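Local coordinates for putative curved DNA-binding protein (Chaetomium thermophilum var. thermophilum DSM 1495, PDB 4IPA) that is an Arx1 from a thermophilic fungus, related to methionine aminopeptidases, that probably acts in ribosome biogenesis and possibly binds DNA, at residues A204-C209 / K374-E379; R149-F154 / S368-D373; L155-A160 / P341-L346. All coordinates share one frame; numbering follows the deposited sequence.

Contact 1. Residues A204-C209 / K374-E379; sequences AKAYDC and KKIEDE
The Schellman motif that ends helix 193-205 turns A206, Y207 and D208 against K374, K375 and I376 of the loop leading to helix 379-386. C209 N bonds back to A204 O and D208 N to K205 O, with D208 at positive phi (52°) as the C-prime residue. The Y207 side chain and that of K374 lie alongside, running opposite ways: ring atom CD1 lies 3.8 Å from K374 CB, while CE1 sits 3.7 Å from K374 O. Ring atom CE2 of Y207 meets I376 CG1 at 3.9 Å, the two side chains crossing at about a right angle. A206 CB also packs on I376 CG1, at 4.0 Å. From the phenol, two waters continue to the loop backbone: one accepts from I376 N, the other donates to K374 O. K374 is extended beyond CG, and its NZ forms a salt bridge with D208 OD2; the modelled 2.5 Å is very short, so the exact length is doubtful. Backbone carbonyls of Y207 and D208 accept hydrogen bonds from R149 of helix 148-167, and the Y207 side chain touches D152, L155 and Y159 there. This is a Schellman-type helix C-terminus, here packed against the loop 374-379.

Contact 2. Residues R149-F154 / S368-D373; sequences RQADLF and SKFKTD
The CA atoms of A151 and F370 are the nearest across the two segments, 5.4 Å apart, where the loop 368-373 passes helix 148-167. That helix belongs to the metallopeptidase M24 (pita-bread) fold, and the loop follows strand 355-360. A151 CB points at the loop and meets K371 O at 3.5 Å. One turn on, F154 and F370 form an oblique ring pair, planes at 33°: F370 CE1 comes to 3.4 Å from F154 CB and also nears CG and CD2. W365 also meets the F154 ring, and I146 touches F370. The polar end of the contact is built round the D152 carboxylate. T372 OG1, set anti to the backbone N (chi1 176°), donates to D152 OD1 at 2.7 Å, which receives it on its syn lone pair. D152 OD2 is met on its anti side by R149 NH1, 2.9 Å away and almost in the guanidinium plane, completing a salt bridge within the helix. An alanine in place of D152 would probably leave T372 OG1 without this acceptor and the R149 guanidinium without this carboxylate as counter-charge. Water 3 donates to D152 OD2 at 2.8 Å and, weakly, to T372 OG1, bridging the two side chains beside their direct bond.

Contact 3. Residues L155-A160 / P341-L346; sequences LATYYA and PVCRLL
T157 carries the contact with C343 and L345, where helix 148-167 lies on strand 342-352. The two segments run nearly the same way, their axes 26° apart in direction and 8.2 Å apart at closest approach. Starting at T157 CB, the side chain points toward the strand and has C343 SG 3.6 Å away. It then forks. The hydroxyl branch lies beside the backbone N (chi1 -51°), and there OG1 comes to 3.2 Å from C343 CB, with C343 SG at 3.3 Å, while forming its hydrogen bond with L153 O, one turn back in its own helix. The methyl branch, CG2, is anti to the backbone N; it sits 3.8 Å from C343 O and 3.9 Å from L345 CD1. The same L345 methyl also lies 4.1 Å from Y158 CA. Neighbouring strands add to the contact: V255 and C257 of strand 250-258 also touch T157, and T134 of strand 127-136 touches C343. No hydrogen bond passes from helix to strand here, so the two are joined by buried van der Waals contact, and the bond to L153 O probably lets the hydroxyl sit against C343 without a polar partner from the strand segment.

Overall arrangement
From the N terminus, helix 148-167 comes first and supplies one side of two contacts: 149-154 to contact 2, then 155-160 to contact 3. The chain next reaches 204-209, the first half of contact 1, at the end of helix 193-205. Strand 342-352 closes contact 3. Beyond strand 355-360, the loop closes contact 2 with 368-373 and at once contact 1 with 374-379. Contact 3 is therefore enclosed by contact 2, whereas contact 1 crosses both. Together they tie helix 148-167 to the antiparallel sheet and to the late loop, which also holds the end of helix 193-205; L155 meets T372 where contacts 2 and 3 join.

Contact 1. Residues A204-C209 / K374-E379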
loop_
_atom_site.group_PDB
_atom_site.type_symbol
_atom_site.label_atom_id
_atom_site.label_comp_id
_atom_site.label_asym_id
_atom_site.label_seq_id
_atom_site.Cartn_x
_atom_site.Cartn_y
_atom_site.Cartn_z
ATOM N N ALA A 204 -17.568 -3.383 4.787
ATOM C CA ALA A 204 -17.243 -4.730 4.325
ATOM C C ALA A 204 -18.413 -5.692 4.529
ATOM O O ALA A 204 -18.690 -6.545 3.682
ATOM C CB ALA A 204 -15.998 -5.258 5.038
ATOM N N LYS A 205 -19.086 -5.552 5.664
ATOM C CA LYS A 205 -20.196 -6.429 6.013
ATOM C C LYS A 205 -21.365 -6.293 5.026
ATOM O O LYS A 205 -22.076 -7.253 4.769
ATOM C CB LYS A 205 -20.667 -6.137 7.435
ATOM C CG LYS A 205 -21.713 -7.108 7.944
ATOM C CD LYS A 205 -22.429 -6.580 9.176
ATOM C CE LYS A 205 -22.586 -7.674 10.227
ATOM N NZ LYS A 205 -22.820 -9.034 9.638
ATOM N N ALA A 206 -21.557 -5.114 4.450
ATOM C CA ALA A 206 -22.649 -4.950 3.488
ATOM C C ALA A 206 -22.408 -5.847 2.283
ATOM O O ALA A 206 -23.307 -6.128 1.494
ATOM C CB ALA A 206 -22.788 -3.494 3.059
ATOM N N TYR A 207 -21.176 -6.306 2.147
ATOM C CA TYR A 207 -20.824 -7.151 1.031
ATOM C C TYR A 207 -20.428 -8.535 1.540
ATOM O O TYR A 207 -19.838 -9.328 0.807
ATOM C CB TYR A 207 -19.700 -6.514 0.219
ATOM C CG TYR A 207 -20.138 -5.296 -0.582
ATOM C CD1 TYR A 207 -20.826 -5.442 -1.779
ATOM C CD2 TYR A 207 -19.856 -4.002 -0.143
ATOM C CE1 TYR A 207 -21.216 -4.339 -2.518
ATOM C CE2 TYR A 207 -20.253 -2.894 -0.870
ATOM C CZ TYR A 207 -20.933 -3.067 -2.053
ATOM O OH TYR A 207 -21.334 -1.974 -2.785
ATOM N N ASP A 208 -20.768 -8.816 2.797
ATOM C CA ASP A 208 -20.366 -10.065 3.440
ATOM C C ASP A 208 -18.853 -10.330 3.341
ATOM O O ASP A 208 -18.401 -11.478 3.252
ATOM C CB ASP A 208 -21.180 -11.254 2.895
ATOM C CG ASP A 208 -22.666 -11.155 3.243
ATOM O OD1 ASP A 208 -23.024 -10.394 4.163
ATOM O OD2 ASP A 208 -23.480 -11.846 2.604
ATOM N N CYS A 209 -18.068 -9.261 3.360
ATOM C CA CYS A 209 -16.621 -9.409 3.444
ATOM C C CYS A 209 -16.121 -8.899 4.786
ATOM O O CYS A 209 -16.888 -8.326 5.559
ATOM C CB CYS A 209 -15.952 -8.653 2.317
ATOM S SG CYS A 209 -16.287 -9.407 0.745
ATOM N N LYS A 374 -25.738 -7.120 -3.828
ATOM C CA LYS A 374 -25.401 -6.464 -2.570
ATOM C C LYS A 374 -25.158 -4.963 -2.724
ATOM O O LYS A 374 -24.720 -4.478 -3.774
ATOM C CB LYS A 374 -24.232 -7.164 -1.889
ATOM C CG LYS A 374 -24.443 -8.660 -1.864
ATOM C CD LYS A 374 -23.691 -9.348 -0.759
ATOM C CE LYS A 374 -24.070 -10.822 -0.778
ATOM N NZ LYS A 374 -23.231 -11.650 0.127
ATOM N N LYS A 375 -25.476 -4.235 -1.663
ATOM C CA LYS A 375 -25.451 -2.788 -1.682
ATOM C C LYS A 375 -25.297 -2.295 -0.254
ATOM O O LYS A 375 -25.797 -2.920 0.684
ATOM C CB LYS A 375 -26.762 -2.261 -2.273
ATOM C CG LYS A 375 -26.685 -0.836 -2.785
ATOM C CD LYS A 375 -28.003 -0.385 -3.402
ATOM C CE LYS A 375 -27.846 0.989 -4.057
ATOM N NZ LYS A 375 -29.138 1.521 -4.581
ATOM N N ILE A 376 -24.595 -1.182 -0.083
ATOM C CA ILE A 376 -24.544 -0.537 1.220
ATOM C C ILE A 376 -25.870 0.150 1.485
ATOM O O ILE A 376 -26.341 0.934 0.660
ATOM C CB ILE A 376 -23.465 0.529 1.281
ATOM C CG1 ILE A 376 -22.085 -0.103 1.083
ATOM C CG2 ILE A 376 -23.561 1.283 2.604
ATOM C CD1 ILE A 376 -20.970 0.907 1.005
ATOM N N GLU A 377 -26.464 -0.124 2.640
ATOM C CA GLU A 377 -27.748 0.478 2.970
ATOM C C GLU A 377 -27.705 1.346 4.226
ATOM O O GLU A 377 -28.598 2.155 4.453
ATOM C CB GLU A 377 -28.828 -0.601 3.061
ATOM C CG GLU A 377 -29.178 -1.155 1.683
ATOM C CD GLU A 377 -30.030 -2.405 1.728
ATOM O OE1 GLU A 377 -30.354 -2.880 2.838
ATOM O OE2 GLU A 377 -30.377 -2.913 0.640
ATOM N N ASP A 378 -26.655 1.193 5.023
ATOM C CA ASP A 378 -26.533 1.957 6.254
ATOM C C ASP A 378 -26.524 3.451 5.951
ATOM O O ASP A 378 -25.759 3.911 5.102
ATOM C CB ASP A 378 -25.278 1.541 7.027
ATOM C CG ASP A 378 -25.082 2.349 8.292
ATOM O OD1 ASP A 378 -24.472 3.438 8.209
ATOM O OD2 ASP A 378 -25.542 1.899 9.365
ATOM N N GLU A 379 -27.386 4.200 6.638
ATOM C CA GLU A 379 -27.563 5.627 6.358
ATOM C C GLU A 379 -26.341 6.460 6.721
ATOM O O GLU A 379 -25.979 7.376 5.996
ATOM C CB GLU A 379 -28.800 6.191 7.074
ATOM C CG GLU A 379 -30.085 6.162 6.242
ATOM C CD GLU A 379 -29.985 6.971 4.948
ATOM O OE1 GLU A 379 -29.482 8.121 4.991
ATOM O OE2 GLU A 379 -30.408 6.450 3.886
HETATM O O HOH W 1 -22.940 0.286 -2.083
HETATM O O HOH W 2 -22.769 -2.310 -4.779
#

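Contact 2. Residues R149-F154 / S368-D373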
loop_
_atom_site.group_PDB
_atom_site.type_symbol
_atom_site.label_atom_id
_atom_site.label_comp_id
_atom_site.label_asym_id
_atom_site.label_seq_id
_atom_site.Cartn_x
_atom_site.Cartn_y
_atom_site.Cartn_z
ATOM N N ARG A 149 -19.043 -13.565 -5.734
ATOM C CA ARG A 149 -18.545 -13.017 -4.480
ATOM C C ARG A 149 -17.265 -12.227 -4.740
ATOM O O ARG A 149 -16.851 -11.411 -3.912
ATOM C CB ARG A 149 -18.314 -14.125 -3.463
ATOM C CG ARG A 149 -19.564 -14.927 -3.170
ATOM C CD ARG A 149 -20.446 -14.218 -2.155
ATOM N NE ARG A 149 -19.836 -14.256 -0.826
ATOM C CZ ARG A 149 -19.559 -13.179 -0.107
ATOM N NH1 ARG A 149 -19.849 -11.977 -0.587
ATOM N NH2 ARG A 149 -19.005 -13.301 1.090
ATOM N N GLN A 150 -16.657 -12.453 -5.905
ATOM C CA GLN A 150 -15.474 -11.698 -6.285
ATOM C C GLN A 150 -15.821 -10.232 -6.520
ATOM O O GLN A 150 -15.042 -9.323 -6.199
ATOM C CB GLN A 150 -14.816 -12.297 -7.523
ATOM C CG GLN A 150 -13.601 -11.518 -7.957
ATOM C CD GLN A 150 -12.362 -12.385 -8.085
ATOM O OE1 GLN A 150 -11.882 -12.959 -7.096
ATOM N NE2 GLN A 150 -11.832 -12.486 -9.312
ATOM N N ALA A 151 -17.006 -10.001 -7.072
ATOM C CA ALA A 151 -17.507 -8.642 -7.221
ATOM C C ALA A 151 -17.729 -8.006 -5.844
ATOM O O ALA A 151 -17.429 -6.822 -5.643
ATOM C CB ALA A 151 -18.790 -8.621 -8.059
ATOM N N ASP A 152 -18.231 -8.793 -4.891
ATOM C CA ASP A 152 -18.453 -8.291 -3.538
ATOM C C ASP A 152 -17.142 -7.877 -2.858
ATOM O O ASP A 152 -17.081 -6.841 -2.200
ATOM C CB ASP A 152 -19.147 -9.341 -2.673
ATOM C CG ASP A 152 -20.581 -9.617 -3.112
ATOM O OD1 ASP A 152 -21.206 -8.713 -3.713
ATOM O OD2 ASP A 152 -21.075 -10.739 -2.845
ATOM N N LEU A 153 -16.117 -8.719 -3.006
ATOM C CA LEU A 153 -14.798 -8.482 -2.436
ATOM C C LEU A 153 -14.214 -7.151 -2.925
ATOM O O LEU A 153 -13.744 -6.337 -2.132
ATOM C CB LEU A 153 -13.855 -9.630 -2.810
ATOM C CG LEU A 153 -12.391 -9.447 -2.392
ATOM C CD1 LEU A 153 -12.297 -9.366 -0.870
ATOM C CD2 LEU A 153 -11.473 -10.564 -2.931
ATOM N N PHE A 154 -14.255 -6.941 -4.238
ATOM C CA PHE A 154 -13.775 -5.710 -4.838
ATOM C C PHE A 154 -14.547 -4.471 -4.386
ATOM O O PHE A 154 -13.946 -3.450 -4.067
ATOM C CB PHE A 154 -13.825 -5.803 -6.371
ATOM C CG PHE A 154 -12.625 -6.475 -6.975
ATOM C CD1 PHE A 154 -12.499 -7.857 -6.952
ATOM C CD2 PHE A 154 -11.623 -5.724 -7.565
ATOM C CE1 PHE A 154 -11.403 -8.476 -7.518
ATOM C CE2 PHE A 154 -10.512 -6.339 -8.125
ATOM C CZ PHE A 154 -10.407 -7.718 -8.101
ATOM N N SER A 368 -19.153 0.041 -13.282
ATOM C CA SER A 368 -20.140 -0.600 -14.147
ATOM C C SER A 368 -19.810 -2.071 -14.393
ATOM O O SER A 368 -20.693 -2.843 -14.761
ATOM C CB SER A 368 -20.284 0.133 -15.484
ATOM O OG SER A 368 -19.147 -0.050 -16.306
ATOM N N LYS A 369 -18.549 -2.451 -14.176
ATOM C CA LYS A 369 -18.077 -3.810 -14.464
ATOM C C LYS A 369 -18.376 -4.827 -13.345
ATOM O O LYS A 369 -18.187 -6.035 -13.538
ATOM C CB LYS A 369 -16.570 -3.806 -14.774
ATOM C CG LYS A 369 -16.190 -3.477 -16.232
ATOM C CD LYS A 369 -14.833 -2.723 -16.326
ATOM C CE LYS A 369 -13.603 -3.612 -16.663
ATOM N NZ LYS A 369 -13.044 -4.457 -15.542
ATOM N N PHE A 370 -18.832 -4.339 -12.191
ATOM C CA PHE A 370 -19.091 -5.192 -11.028
ATOM C C PHE A 370 -20.563 -5.602 -10.969
ATOM O O PHE A 370 -21.454 -4.750 -11.059
ATOM C CB PHE A 370 -18.682 -4.485 -9.723
ATOM C CG PHE A 370 -17.227 -4.154 -9.652
ATOM C CD1 PHE A 370 -16.290 -5.146 -9.434
ATOM C CD2 PHE A 370 -16.787 -2.853 -9.829
ATOM C CE1 PHE A 370 -14.928 -4.851 -9.395
ATOM C CE2 PHE A 370 -15.435 -2.547 -9.778
ATOM C CZ PHE A 370 -14.499 -3.554 -9.566
ATOM N N LYS A 371 -20.810 -6.905 -10.821
ATOM C CA LYS A 371 -22.168 -7.447 -10.873
ATOM C C LYS A 371 -22.553 -8.140 -9.567
ATOM O O LYS A 371 -22.029 -9.213 -9.229
ATOM C CB LYS A 371 -22.304 -8.429 -12.039
ATOM C CG LYS A 371 -21.893 -7.855 -13.401
ATOM C CD LYS A 371 -22.925 -6.854 -13.914
ATOM C CE LYS A 371 -22.628 -6.384 -15.341
ATOM N NZ LYS A 371 -21.436 -5.494 -15.413
ATOM N N THR A 372 -23.474 -7.533 -8.834
ATOM C CA THR A 372 -23.912 -8.107 -7.570
ATOM C C THR A 372 -25.225 -7.482 -7.133
ATOM O O THR A 372 -25.567 -6.383 -7.569
ATOM C CB THR A 372 -22.860 -7.917 -6.444
ATOM O OG1 THR A 372 -23.398 -8.413 -5.221
ATOM C CG2 THR A 372 -22.526 -6.436 -6.244
ATOM N N ASP A 373 -25.949 -8.182 -6.264
ATOM C CA ASP A 373 -27.180 -7.643 -5.706
ATOM C C ASP A 373 -26.892 -6.862 -4.433
ATOM O O ASP A 373 -27.698 -6.034 -4.012
ATOM C CB ASP A 373 -28.195 -8.760 -5.438
ATOM C CG ASP A 373 -28.686 -9.412 -6.717
ATOM O OD1 ASP A 373 -28.835 -8.688 -7.734
ATOM O OD2 ASP A 373 -28.907 -10.646 -6.714
HETATM O O HOH W 3 -22.851 -11.743 -4.712
#

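Contact 3. Residues L155-A160 / P341-L346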
loop_
_atom_site.group_PDB
_atom_site.type_symbol
_atom_site.label_atom_id
_atom_site.label_comp_id
_atom_site.label_asym_id
_atom_site.label_seq_id
_atom_site.Cartn_x
_atom_site.Cartn_y
_atom_site.Cartn_z
ATOM N N LEU A 155 -15.873 -4.548 -4.401
ATOM C CA LEU A 155 -16.694 -3.404 -4.012
ATOM C C LEU A 155 -16.524 -3.035 -2.536
ATOM O O LEU A 155 -16.535 -1.853 -2.189
ATOM C CB LEU A 155 -18.165 -3.656 -4.326
ATOM C CG LEU A 155 -18.478 -3.565 -5.814
ATOM C CD1 LEU A 155 -19.887 -4.067 -6.087
ATOM C CD2 LEU A 155 -18.291 -2.139 -6.307
ATOM N N ALA A 156 -16.373 -4.041 -1.672
ATOM C CA ALA A 156 -16.118 -3.782 -0.263
ATOM C C ALA A 156 -14.826 -2.978 -0.132
ATOM O O ALA A 156 -14.746 -2.017 0.632
ATOM C CB ALA A 156 -16.002 -5.081 0.508
ATOM N N THR A 157 -13.814 -3.377 -0.889
ATOM C CA THR A 157 -12.514 -2.737 -0.784
ATOM C C THR A 157 -12.584 -1.316 -1.333
ATOM O O THR A 157 -12.062 -0.384 -0.737
ATOM C CB THR A 157 -11.439 -3.528 -1.525
ATOM O OG1 THR A 157 -11.489 -4.903 -1.116
ATOM C CG2 THR A 157 -10.069 -2.961 -1.202
ATOM N N TYR A 158 -13.246 -1.165 -2.475
ATOM C CA TYR A 158 -13.453 0.136 -3.078
ATOM C C TYR A 158 -14.149 1.088 -2.101
ATOM O O TYR A 158 -13.678 2.207 -1.872
ATOM C CB TYR A 158 -14.278 -0.002 -4.369
ATOM C CG TYR A 158 -14.589 1.306 -5.065
ATOM C CD1 TYR A 158 -15.732 2.037 -4.747
ATOM C CD2 TYR A 158 -13.741 1.814 -6.039
ATOM C CE1 TYR A 158 -16.019 3.227 -5.393
ATOM C CE2 TYR A 158 -14.017 3.013 -6.681
ATOM C CZ TYR A 158 -15.154 3.713 -6.356
ATOM O OH TYR A 158 -15.420 4.904 -7.005
ATOM N N TYR A 159 -15.277 0.661 -1.538
ATOM C CA TYR A 159 -16.040 1.557 -0.673
ATOM C C TYR A 159 -15.384 1.756 0.669
ATOM O O TYR A 159 -15.485 2.829 1.252
ATOM C CB TYR A 159 -17.513 1.143 -0.541
ATOM C CG TYR A 159 -18.295 1.523 -1.766
ATOM C CD1 TYR A 159 -18.495 2.860 -2.092
ATOM C CD2 TYR A 159 -18.790 0.556 -2.631
ATOM C CE1 TYR A 159 -19.200 3.220 -3.236
ATOM C CE2 TYR A 159 -19.496 0.906 -3.778
ATOM C CZ TYR A 159 -19.695 2.237 -4.077
ATOM O OH TYR A 159 -20.393 2.592 -5.219
ATOM N N ALA A 160 -14.693 0.734 1.157
ATOM C CA ALA A 160 -13.925 0.914 2.373
ATOM C C ALA A 160 -12.933 2.069 2.158
ATOM O O ALA A 160 -12.754 2.929 3.031
ATOM C CB ALA A 160 -13.202 -0.373 2.731
ATOM N N PRO A 341 -9.396 -15.393 -0.779
ATOM C CA PRO A 341 -8.872 -14.265 -1.554
ATOM C C PRO A 341 -8.983 -12.943 -0.812
ATOM O O PRO A 341 -9.924 -12.738 -0.042
ATOM C CB PRO A 341 -9.787 -14.238 -2.781
ATOM C CG PRO A 341 -10.217 -15.662 -2.930
ATOM C CD PRO A 341 -10.439 -16.120 -1.513
ATOM N N VAL A 342 -8.015 -12.064 -1.043
ATOM C CA VAL A 342 -8.020 -10.738 -0.455
ATOM C C VAL A 342 -7.855 -9.681 -1.529
ATOM O O VAL A 342 -7.337 -9.952 -2.614
ATOM C CB VAL A 342 -6.916 -10.554 0.606
ATOM C CG1 VAL A 342 -7.023 -11.638 1.673
ATOM C CG2 VAL A 342 -5.534 -10.536 -0.049
ATOM N N CYS A 343 -8.319 -8.479 -1.213
ATOM C CA CYS A 343 -8.236 -7.347 -2.107
ATOM C C CYS A 343 -7.640 -6.164 -1.334
ATOM O O CYS A 343 -7.985 -5.955 -0.178
ATOM C CB CYS A 343 -9.641 -7.034 -2.621
ATOM S SG CYS A 343 -9.749 -5.701 -3.813
ATOM N N ARG A 344 -6.734 -5.411 -1.957
ATOM C CA ARG A 344 -6.071 -4.284 -1.276
ATOM C C ARG A 344 -5.918 -3.063 -2.180
ATOM O O ARG A 344 -5.691 -3.173 -3.395
ATOM C CB ARG A 344 -4.679 -4.681 -0.736
ATOM C CG ARG A 344 -4.676 -5.877 0.226
ATOM C CD ARG A 344 -3.331 -6.026 0.974
ATOM N NE ARG A 344 -2.219 -6.236 0.054
ATOM C CZ ARG A 344 -1.310 -5.311 -0.255
ATOM N NH1 ARG A 344 -1.356 -4.096 0.297
ATOM N NH2 ARG A 344 -0.345 -5.607 -1.109
ATOM N N LEU A 345 -6.064 -1.891 -1.586
ATOM C CA LEU A 345 -5.723 -0.653 -2.270
ATOM C C LEU A 345 -4.824 0.182 -1.377
ATOM O O LEU A 345 -4.940 0.154 -0.153
ATOM C CB LEU A 345 -6.979 0.139 -2.601
ATOM C CG LEU A 345 -7.940 -0.526 -3.590
ATOM C CD1 LEU A 345 -9.339 0.105 -3.476
ATOM C CD2 LEU A 345 -7.385 -0.424 -5.005
ATOM N N LEU A 346 -3.934 0.941 -1.998
ATOM C CA LEU A 346 -3.028 1.788 -1.261
ATOM C C LEU A 346 -2.862 3.045 -2.099
ATOM O O LEU A 346 -2.488 2.993 -3.279
ATOM C CB LEU A 346 -1.680 1.088 -0.995
ATOM C CG LEU A 346 -0.896 1.566 0.243
ATOM C CD1 LEU A 346 0.258 0.609 0.666
ATOM C CD2 LEU A 346 -0.376 2.990 0.056
#